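Local coordinates for conserved hypothetical protein (Bacteroides thetaiotaomicron, PDB 2HQY), which is of unknown function but binds coenzyme A and is probably an acyl- or aminoacyl-transferase of the acetyltransferase clan, at residues 1-6 against 46-51; 64-69 against 91-96; 169-174 against 218-223. One frame throughout, in Å; residues are numbered along the deposited sequence. Where two conformers were deposited one is given.

Contact 1: 1-6 against 46-51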
loop_
_atom_site.group_PDB
_atom_site.type_symbol
_atom_site.label_atom_id
_atom_site.label_comp_id
_atom_site.label_asym_id
_atom_site.label_seq_id
_atom_site.Cartn_x
_atom_site.Cartn_y
_atom_site.Cartn_z
ATOM N N MET A 1 -16.813 -15.295 0.771
ATOM C CA MET A 1 -16.521 -16.696 0.634
ATOM C C MET A 1 -15.488 -16.876 -0.451
ATOM O O MET A 1 -14.969 -17.945 -0.658
ATOM C CB MET A 1 -17.806 -17.449 0.318
ATOM C CG MET A 1 -17.652 -18.646 -0.528
ATOM S SD MET A 1 -18.665 -20.021 0.094
ATOM C CE MET A 1 -19.691 -20.384 -1.324
ATOM N N ILE A 2 -15.210 -15.808 -1.164
ATOM C CA ILE A 2 -13.981 -15.721 -1.948
ATOM C C ILE A 2 -12.853 -15.347 -0.987
ATOM O O ILE A 2 -12.902 -14.289 -0.347
ATOM C CB ILE A 2 -14.049 -14.750 -3.150
ATOM C CG1 ILE A 2 -15.208 -15.119 -4.081
ATOM C CG2 ILE A 2 -12.713 -14.772 -3.910
ATOM C CD1 ILE A 2 -15.441 -14.121 -5.216
ATOM N N PRO A 3 -11.849 -16.235 -0.866
ATOM C CA PRO A 3 -10.764 -15.999 0.073
ATOM C C PRO A 3 -9.762 -15.020 -0.557
ATOM O O PRO A 3 -8.642 -15.414 -0.888
ATOM C CB PRO A 3 -10.140 -17.385 0.208
ATOM C CG PRO A 3 -10.276 -17.959 -1.194
ATOM C CD PRO A 3 -11.646 -17.481 -1.641
ATOM N N PHE A 4 -10.178 -13.768 -0.757
ATOM C CA PHE A 4 -9.270 -12.764 -1.327
ATOM C C PHE A 4 -8.096 -12.554 -0.389
ATOM O O PHE A 4 -8.263 -12.472 0.845
ATOM C CB PHE A 4 -9.976 -11.430 -1.598
ATOM C CG PHE A 4 -10.728 -11.393 -2.890
ATOM C CD1 PHE A 4 -10.044 -11.408 -4.104
ATOM C CD2 PHE A 4 -12.128 -11.383 -2.902
ATOM C CE1 PHE A 4 -10.736 -11.401 -5.318
ATOM C CE2 PHE A 4 -12.835 -11.358 -4.111
ATOM C CZ PHE A 4 -12.147 -11.366 -5.320
ATOM N N LYS A 5 -6.914 -12.433 -0.981
ATOM C CA LYS A 5 -5.736 -12.104 -0.213
ATOM C C LYS A 5 -4.951 -10.986 -0.857
ATOM O O LYS A 5 -4.949 -10.843 -2.082
ATOM C CB LYS A 5 -4.851 -13.326 -0.016
ATOM C CG LYS A 5 -4.650 -14.202 -1.205
ATOM C CD LYS A 5 -4.693 -15.664 -0.743
ATOM N N ASP A 6 -4.281 -10.209 -0.018
ATOM C CA ASP A 6 -3.415 -9.137 -0.514
ATOM C C ASP A 6 -2.332 -9.712 -1.413
ATOM O O ASP A 6 -1.676 -10.699 -1.079
ATOM C CB ASP A 6 -2.751 -8.389 0.644
ATOM C CG ASP A 6 -3.740 -7.805 1.605
ATOM O OD1 ASP A 6 -4.932 -7.623 1.247
ATOM O OD2 ASP A 6 -3.314 -7.548 2.753
ATOM N N ALA A 46 -7.533 -13.818 -5.819
ATOM C CA ALA A 46 -7.941 -15.155 -5.434
ATOM C C ALA A 46 -7.919 -16.033 -6.664
ATOM O O ALA A 46 -8.067 -15.555 -7.786
ATOM C CB ALA A 46 -9.323 -15.136 -4.801
ATOM N N VAL A 47 -7.653 -17.316 -6.450
ATOM C CA VAL A 47 -8.037 -18.318 -7.434
ATOM C C VAL A 47 -9.441 -18.848 -7.025
ATOM O O VAL A 47 -9.672 -19.325 -5.895
ATOM C CB VAL A 47 -6.946 -19.405 -7.600
ATOM C CG1 VAL A 47 -7.333 -20.415 -8.698
ATOM C CG2 VAL A 47 -5.611 -18.753 -7.916
ATOM N N ILE A 48 -10.402 -18.713 -7.929
ATOM C CA ILE A 48 -11.689 -19.352 -7.737
ATOM C C ILE A 48 -12.177 -19.991 -9.030
ATOM O O ILE A 48 -12.160 -19.357 -10.098
ATOM C CB ILE A 48 -12.754 -18.381 -7.203
ATOM C CG1 ILE A 48 -12.786 -17.096 -8.031
ATOM C CG2 ILE A 48 -12.515 -18.103 -5.702
ATOM C CD1 ILE A 48 -14.058 -16.288 -7.862
ATOM N N ASP A 49 -12.643 -21.239 -8.930
ATOM C CA ASP A 49 -13.209 -21.924 -10.093
ATOM C C ASP A 49 -12.194 -22.039 -11.255
ATOM O O ASP A 49 -12.597 -21.875 -12.411
ATOM C CB ASP A 49 -14.450 -21.149 -10.601
ATOM C CG ASP A 49 -15.696 -21.291 -9.682
ATOM O OD1 ASP A 49 -15.632 -21.982 -8.637
ATOM O OD2 ASP A 49 -16.750 -20.693 -10.025
ATOM N N ASP A 50 -10.908 -22.289 -10.969
ATOM C CA ASP A 50 -9.835 -22.320 -12.008
ATOM C C ASP A 50 -9.541 -20.963 -12.740
ATOM O O ASP A 50 -8.874 -20.922 -13.794
ATOM C CB ASP A 50 -10.090 -23.423 -13.045
ATOM C CG ASP A 50 -9.946 -24.851 -12.464
ATOM O OD1 ASP A 50 -8.963 -25.110 -11.732
ATOM O OD2 ASP A 50 -10.800 -25.720 -12.763
ATOM N N PHE A 51 -10.044 -19.864 -12.198
ATOM C CA PHE A 51 -9.672 -18.545 -12.719
ATOM C C PHE A 51 -8.877 -17.767 -11.679
ATOM O O PHE A 51 -9.090 -17.929 -10.471
ATOM C CB PHE A 51 -10.905 -17.713 -13.018
ATOM C CG PHE A 51 -11.712 -18.177 -14.191
ATOM C CD1 PHE A 51 -11.532 -17.595 -15.445
ATOM C CD2 PHE A 51 -12.728 -19.122 -14.014
ATOM C CE1 PHE A 51 -12.338 -17.964 -16.549
ATOM C CE2 PHE A 51 -13.539 -19.507 -15.085
ATOM C CZ PHE A 51 -13.340 -18.923 -16.366
#
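Phe4 and Ala46 bring the two backbones closest, with CA atoms 4.9 Å apart, where the N-terminal residues come in beside strand 44-48, the first arm of a beta hairpin that turns through a type I' turn from Ile48 to Phe51 into strand 51-58. Strand 5-6 pairs antiparallel with 44-48 through the backbone bonds of Lys5 with Phe45; upstream of it an inverse gamma turn centred on Pro3, with a weak Phe4 N to Ile2 O bond, bends the chain, and apolar side chains take over. Ile2 works with both branches. Its CG2, anti to the backbone N (chi1 -56°), lies 3.5 Å from Ala46 CB, and its CD1 meets Ile48 CD1 at 3.7 Å, the two isoleucines crossing at about a right angle. CG2 of Ile2 also sits over one face of the Phe4 ring, 3.4 Å above the plane and offset toward the rim. Helix 73-87 backs the cluster through Val76 on Ile48 and Asp83 on Phe4. Asp6 forms a salt bridge with Arg38 of the second subunit, so this end of the segment reaches the subunit interface. The Phe4 ring completes the apolar packing, its CD1 standing 3.9 Å from Ala46 CB.

Contact 2: 64-69 against 91-96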
loop_
_atom_site.group_PDB
_atom_site.type_symbol
_atom_site.label_atom_id
_atom_site.label_comp_id
_atom_site.label_asym_id
_atom_site.label_seq_id
_atom_site.Cartn_x
_atom_site.Cartn_y
_atom_site.Cartn_z
ATOM N N TYR A 64 -13.166 -5.148 -10.230
ATOM C CA TYR A 64 -12.541 -6.470 -10.406
ATOM C C TYR A 64 -11.912 -6.487 -11.790
ATOM O O TYR A 64 -12.313 -5.729 -12.660
ATOM C CB TYR A 64 -13.611 -7.583 -10.281
ATOM C CG TYR A 64 -14.303 -7.568 -8.921
ATOM C CD1 TYR A 64 -13.876 -8.406 -7.877
ATOM C CD2 TYR A 64 -15.371 -6.693 -8.665
ATOM C CE1 TYR A 64 -14.518 -8.393 -6.612
ATOM C CE2 TYR A 64 -16.019 -6.679 -7.404
ATOM C CZ TYR A 64 -15.565 -7.530 -6.396
ATOM O OH TYR A 64 -16.213 -7.492 -5.178
ATOM N N MET A 65 -10.893 -7.317 -12.001
ATOM C CA MET A 65 -10.361 -7.483 -13.341
ATOM C C MET A 65 -11.191 -8.562 -14.059
ATOM O O MET A 65 -11.854 -9.359 -13.410
ATOM C CB MET A 65 -8.873 -7.873 -13.232
ATOM C CG MET A 65 -8.114 -7.997 -14.563
ATOM S SD MET A 65 -7.584 -6.389 -15.261
ATOM C CE MET A 65 -6.314 -5.930 -14.104
ATOM N N MET A 66 -11.201 -8.559 -15.397
ATOM C CA MET A 66 -11.747 -9.683 -16.138
ATOM C C MET A 66 -10.971 -10.938 -15.676
ATOM O O MET A 66 -9.736 -10.917 -15.668
ATOM C CB MET A 66 -11.596 -9.442 -17.658
ATOM C CG MET A 66 -12.177 -10.550 -18.574
ATOM S SD MET A 66 -13.996 -10.743 -18.615
ATOM C CE MET A 66 -14.165 -12.017 -19.899
ATOM N N PRO A 67 -11.685 -11.998 -15.233
ATOM C CA PRO A 67 -11.030 -13.236 -14.796
ATOM C C PRO A 67 -10.070 -13.801 -15.835
ATOM O O PRO A 67 -10.372 -13.805 -17.035
ATOM C CB PRO A 67 -12.199 -14.186 -14.575
ATOM C CG PRO A 67 -13.349 -13.250 -14.178
ATOM C CD PRO A 67 -13.157 -12.088 -15.093
ATOM N N VAL A 68 -8.924 -14.263 -15.357
ATOM C CA VAL A 68 -7.907 -14.851 -16.215
ATOM C C VAL A 68 -7.966 -16.368 -16.061
ATOM O O VAL A 68 -7.819 -16.903 -14.963
ATOM C CB VAL A 68 -6.485 -14.345 -15.851
ATOM C CG1 VAL A 68 -5.437 -14.957 -16.769
ATOM C CG2 VAL A 68 -6.416 -12.815 -15.953
ATOM N N GLY A 69 -8.154 -17.056 -17.178
ATOM C CA GLY A 69 -8.147 -18.526 -17.179
ATOM C C GLY A 69 -9.217 -19.092 -18.074
ATOM O O GLY A 69 -9.812 -18.385 -18.887
ATOM N N PHE A 91 -21.356 -4.195 -9.327
ATOM C CA PHE A 91 -20.246 -4.960 -9.895
ATOM C C PHE A 91 -19.746 -4.268 -11.169
ATOM O O PHE A 91 -20.527 -4.021 -12.112
ATOM C CB PHE A 91 -20.668 -6.405 -10.185
ATOM C CG PHE A 91 -19.599 -7.231 -10.842
ATOM C CD1 PHE A 91 -18.455 -7.610 -10.137
ATOM C CD2 PHE A 91 -19.733 -7.640 -12.171
ATOM C CE1 PHE A 91 -17.460 -8.385 -10.752
ATOM C CE2 PHE A 91 -18.757 -8.420 -12.805
ATOM C CZ PHE A 91 -17.609 -8.807 -12.099
ATOM N N CYS A 92 -18.448 -3.953 -11.181
ATOM C CA CYS A 92 -17.780 -3.367 -12.337
ATOM C C CYS A 92 -16.462 -4.082 -12.531
ATOM O O CYS A 92 -15.721 -4.324 -11.547
ATOM C CB CYS A 92 -17.503 -1.876 -12.135
ATOM S SG CYS A 92 -18.981 -0.840 -12.133
ATOM N N MET A 93 -16.174 -4.396 -13.791
ATOM C CA MET A 93 -14.915 -5.043 -14.175
ATOM C C MET A 93 -14.112 -4.119 -15.038
ATOM O O MET A 93 -14.681 -3.361 -15.845
ATOM C CB MET A 93 -15.168 -6.315 -14.984
ATOM C CG MET A 93 -15.246 -7.585 -14.210
ATOM S SD MET A 93 -15.549 -9.001 -15.313
ATOM C CE MET A 93 -16.965 -8.487 -16.278
ATOM N N LEU A 94 -12.786 -4.209 -14.875
ATOM C CA LEU A 94 -11.806 -3.433 -15.645
ATOM C C LEU A 94 -10.997 -4.331 -16.586
ATOM O O LEU A 94 -11.032 -5.576 -16.469
ATOM C CB LEU A 94 -10.866 -2.703 -14.705
ATOM C CG LEU A 94 -11.450 -1.660 -13.771
ATOM C CD1 LEU A 94 -10.335 -1.057 -12.930
ATOM C CD2 LEU A 94 -12.198 -0.563 -14.517
ATOM N N GLY A 95 -10.311 -3.697 -17.550
ATOM C CA GLY A 95 -9.375 -4.388 -18.465
ATOM C C GLY A 95 -10.044 -5.346 -19.419
ATOM O O GLY A 95 -9.427 -6.305 -19.922
ATOM N N VAL A 96 -11.320 -5.094 -19.678
ATOM C CA VAL A 96 -12.067 -5.896 -20.611
ATOM C C VAL A 96 -11.621 -5.425 -21.990
ATOM O O VAL A 96 -11.938 -4.308 -22.422
ATOM C CB VAL A 96 -13.574 -5.719 -20.398
ATOM C CG1 VAL A 96 -14.380 -6.568 -21.378
ATOM C CG2 VAL A 96 -13.922 -6.052 -18.948
#
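Tyr64, with CG anti to its carbonyl carbon (chi1 -60°), and Phe91, with CG anti to its backbone N (chi1 177°), bring their rings together. The rings approach obliquely, with CD2 of Tyr64 3.4 Å from CE1 of Phe91, and their planes are inclined by 38°. Cys92 O lies at the edge of the Tyr64 ring, near its plane, while also accepting the backbone bond from Tyr64 N at 3.0 Å. The ladder continues with Leu94 N to Tyr64 O, 2.7 Å, and with Met66 N to Leu94 O at 3.2 Å; its parallel bridges pair Tyr64 with Met93 and Met65 with Leu94. Tyr64 O has a further neighbour in Met93 CA, 3.1 Å away in a CA-H...O contact, so this carbonyl is approached by both an N-H and a C-H of the adjoining strand. The side chains of Met66 and Met93 meet beside the ladder. The thioether sulfur SD of Met93 lies 3.9 Å from Pro67 CD and 4.0 Å from Met66 SD, making a sulfur-rich apolar patch that Leu104 and Met100 of helix 98-107 help to cover. Around the aromatic pair, Leu80 of helix 73-87 touches both side chains, and the Tyr64 hydroxyl is hydrogen-bonded to Asp83 of the same helix. Across strand 92-96, strand 286-295 adds antiparallel pairing and the disulfide from Cys92 to Cys294. The parallel pairing of strand 61-69 with strand 92-96, connected through helix 73-87, is that of a beta-alpha-beta unit.

Contact 3: 169-174 against 218-223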
loop_
_atom_site.group_PDB
_atom_site.type_symbol
_atom_site.label_atom_id
_atom_site.label_comp_id
_atom_site.label_asym_id
_atom_site.label_seq_id
_atom_site.Cartn_x
_atom_site.Cartn_y
_atom_site.Cartn_z
ATOM N N LEU A 169 17.561 5.123 -8.340
ATOM C CA LEU A 169 16.783 5.861 -7.325
ATOM C C LEU A 169 17.216 7.335 -7.298
ATOM O O LEU A 169 16.375 8.234 -7.120
ATOM C CB LEU A 169 16.962 5.220 -5.941
ATOM C CG LEU A 169 16.259 3.863 -5.784
ATOM C CD1 LEU A 169 16.770 3.077 -4.540
ATOM C CD2 LEU A 169 14.725 4.016 -5.732
ATOM N N ASP A 170 18.513 7.566 -7.482
ATOM C CA ASP A 170 19.081 8.939 -7.487
ATOM C C ASP A 170 18.535 9.729 -8.675
ATOM O O ASP A 170 18.122 10.883 -8.488
ATOM C CB ASP A 170 20.621 8.895 -7.512
ATOM C CG ASP A 170 21.228 8.429 -6.177
ATOM O OD1 ASP A 170 20.517 8.313 -5.167
ATOM O OD2 ASP A 170 22.445 8.182 -6.146
ATOM N N LEU A 171 18.476 9.105 -9.870
ATOM C CA LEU A 171 17.928 9.777 -11.051
ATOM C C LEU A 171 16.447 10.088 -10.833
ATOM O O LEU A 171 15.974 11.196 -11.155
ATOM C CB LEU A 171 18.120 8.941 -12.315
ATOM C CG LEU A 171 17.651 9.654 -13.586
ATOM C CD1 LEU A 171 18.511 10.877 -13.828
ATOM C CD2 LEU A 171 17.686 8.699 -14.762
ATOM N N GLU A 172 15.718 9.113 -10.296
ATOM C CA GLU A 172 14.294 9.339 -10.010
ATOM C C GLU A 172 14.102 10.548 -9.051
ATOM O O GLU A 172 13.167 11.361 -9.241
ATOM C CB GLU A 172 13.606 8.064 -9.468
ATOM C CG GLU A 172 12.198 8.333 -8.835
ATOM C CD GLU A 172 11.085 8.664 -9.832
ATOM O OE1 GLU A 172 11.353 8.852 -11.041
ATOM O OE2 GLU A 172 9.901 8.738 -9.402
ATOM N N ALA A 173 14.941 10.640 -8.019
ATOM C CA ALA A 173 14.833 11.738 -7.033
ATOM C C ALA A 173 15.089 13.084 -7.726
ATOM O O ALA A 173 14.408 14.066 -7.457
ATOM C CB ALA A 173 15.814 11.520 -5.877
ATOM N N GLU A 174 16.031 13.110 -8.664
ATOM C CA GLU A 174 16.305 14.340 -9.401
ATOM C C GLU A 174 15.142 14.683 -10.308
ATOM O O GLU A 174 14.730 15.837 -10.378
ATOM C CB GLU A 174 17.572 14.211 -10.245
ATOM C CG GLU A 174 18.833 14.115 -9.385
ATOM C CD GLU A 174 20.113 14.375 -10.184
ATOM O OE1 GLU A 174 20.044 15.024 -11.270
ATOM O OE2 GLU A 174 21.191 13.931 -9.717
ATOM N N VAL A 218 22.153 8.903 -16.907
ATOM C CA VAL A 218 21.262 9.850 -17.575
ATOM C C VAL A 218 19.900 9.260 -17.975
ATOM O O VAL A 218 19.035 9.981 -18.443
ATOM C CB VAL A 218 21.914 10.514 -18.840
ATOM C CG1 VAL A 218 23.138 11.345 -18.453
ATOM C CG2 VAL A 218 22.208 9.478 -19.951
ATOM N N ALA A 219 19.722 7.949 -17.831
ATOM C CA ALA A 219 18.414 7.327 -18.099
ATOM C C ALA A 219 18.377 5.945 -17.473
ATOM O O ALA A 219 19.435 5.338 -17.292
ATOM C CB ALA A 219 18.156 7.211 -19.604
ATOM N N PHE A 220 17.176 5.466 -17.130
ATOM C CA PHE A 220 16.998 4.034 -16.825
ATOM C C PHE A 220 15.603 3.590 -17.249
ATOM O O PHE A 220 14.699 4.429 -17.473
ATOM C CB PHE A 220 17.281 3.719 -15.341
ATOM C CG PHE A 220 16.213 4.220 -14.401
ATOM C CD1 PHE A 220 15.128 3.397 -14.061
ATOM C CD2 PHE A 220 16.299 5.516 -13.863
ATOM C CE1 PHE A 220 14.108 3.859 -13.205
ATOM C CE2 PHE A 220 15.295 5.980 -12.987
ATOM C CZ PHE A 220 14.190 5.137 -12.676
ATOM N N THR A 221 15.426 2.282 -17.350
ATOM C CA THR A 221 14.152 1.697 -17.798
ATOM C C THR A 221 14.074 0.312 -17.233
ATOM O O THR A 221 15.125 -0.308 -17.014
ATOM C CB THR A 221 14.057 1.690 -19.368
ATOM O OG1 THR A 221 12.752 1.285 -19.784
ATOM C CG2 THR A 221 15.111 0.785 -20.018
ATOM N N PHE A 222 12.858 -0.180 -16.976
ATOM C CA PHE A 222 12.697 -1.562 -16.564
ATOM C C PHE A 222 11.314 -2.082 -16.947
ATOM O O PHE A 222 10.383 -1.291 -17.289
ATOM C CB PHE A 222 13.004 -1.763 -15.061
ATOM C CG PHE A 222 12.115 -1.006 -14.107
ATOM C CD1 PHE A 222 10.777 -1.408 -13.900
ATOM C CD2 PHE A 222 12.652 0.007 -13.308
ATOM C CE1 PHE A 222 9.974 -0.749 -12.944
ATOM C CE2 PHE A 222 11.861 0.677 -12.365
ATOM C CZ PHE A 222 10.526 0.283 -12.170
ATOM N N GLY A 223 11.196 -3.406 -16.932
ATOM C CA GLY A 223 9.945 -4.071 -17.248
ATOM C C GLY A 223 10.092 -5.555 -17.062
ATOM O O GLY A 223 11.109 -6.040 -16.561
#
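Leu171 of helix 165-179, in one of its two deposited conformers, puts a methyl against strand 216-227: CD2 lies 3.6 Å from Phe220 CD2 and 3.7 Å from Ala219 CA. This methyl comes to the edge of the Phe220 ring, near its plane, but the second conformer makes its exact place doubtful. The next residue of the helix meets the same ring: Glu172 N is 4.2 Å from Phe220 CE2, again at the edge, and Glu172 CB is 4.4 Å from Phe220 CZ. CG of Phe220 stands between its backbone N and carbonyl carbon (chi1 72°), on the side of the strand that faces the helix. The axes of 169-174 and 218-223 come within 8.9 Å, at 112° between their N-to-C directions.

Farther out, CE2 of Phe222 lies at the edge of the Phe220 ring, in its plane, while Val235 and Ile210 of the neighbouring strands also pack on Phe220. Val218 and Ala219 both face Leu211 in a classic beta bulge. Glu172 touches Lys237, Arg191 and Leu194, and its side chain lies about 4 Å from that of Trp175 and about 5 Å from that of Glu190, both of which bind coenzyme A. Across the two segments the contact is van der Waals in character, made largely at the edge of the Phe220 ring. It thus packs the helix on the strand by apolar contact, with the Glu172 side chain about 8 Å from the bound coenzyme A.

In the fold
Contacts 1 and 2 are neighbours on one side of the chain's centre, with their own centres 13 Å apart, and they touch directly. Phe51 CD1 packs 3.6 Å from Pro67 CB, and Phe4 CZ lies 4.0 Å from Tyr64 CE1, so the N-terminal segment and the hairpin both pack on strand 61-69, with helix 73-87 touching both contacts. Contact 3 lies on the opposite side of the chain's centre. Its centre is 36 Å from that of contact 1 and 32 Å from that of contact 2, whose nearest atoms are about 17 Å away. Of the three, only contact 3 borders the coenzyme A site; contacts 1 and 2 lie away from it.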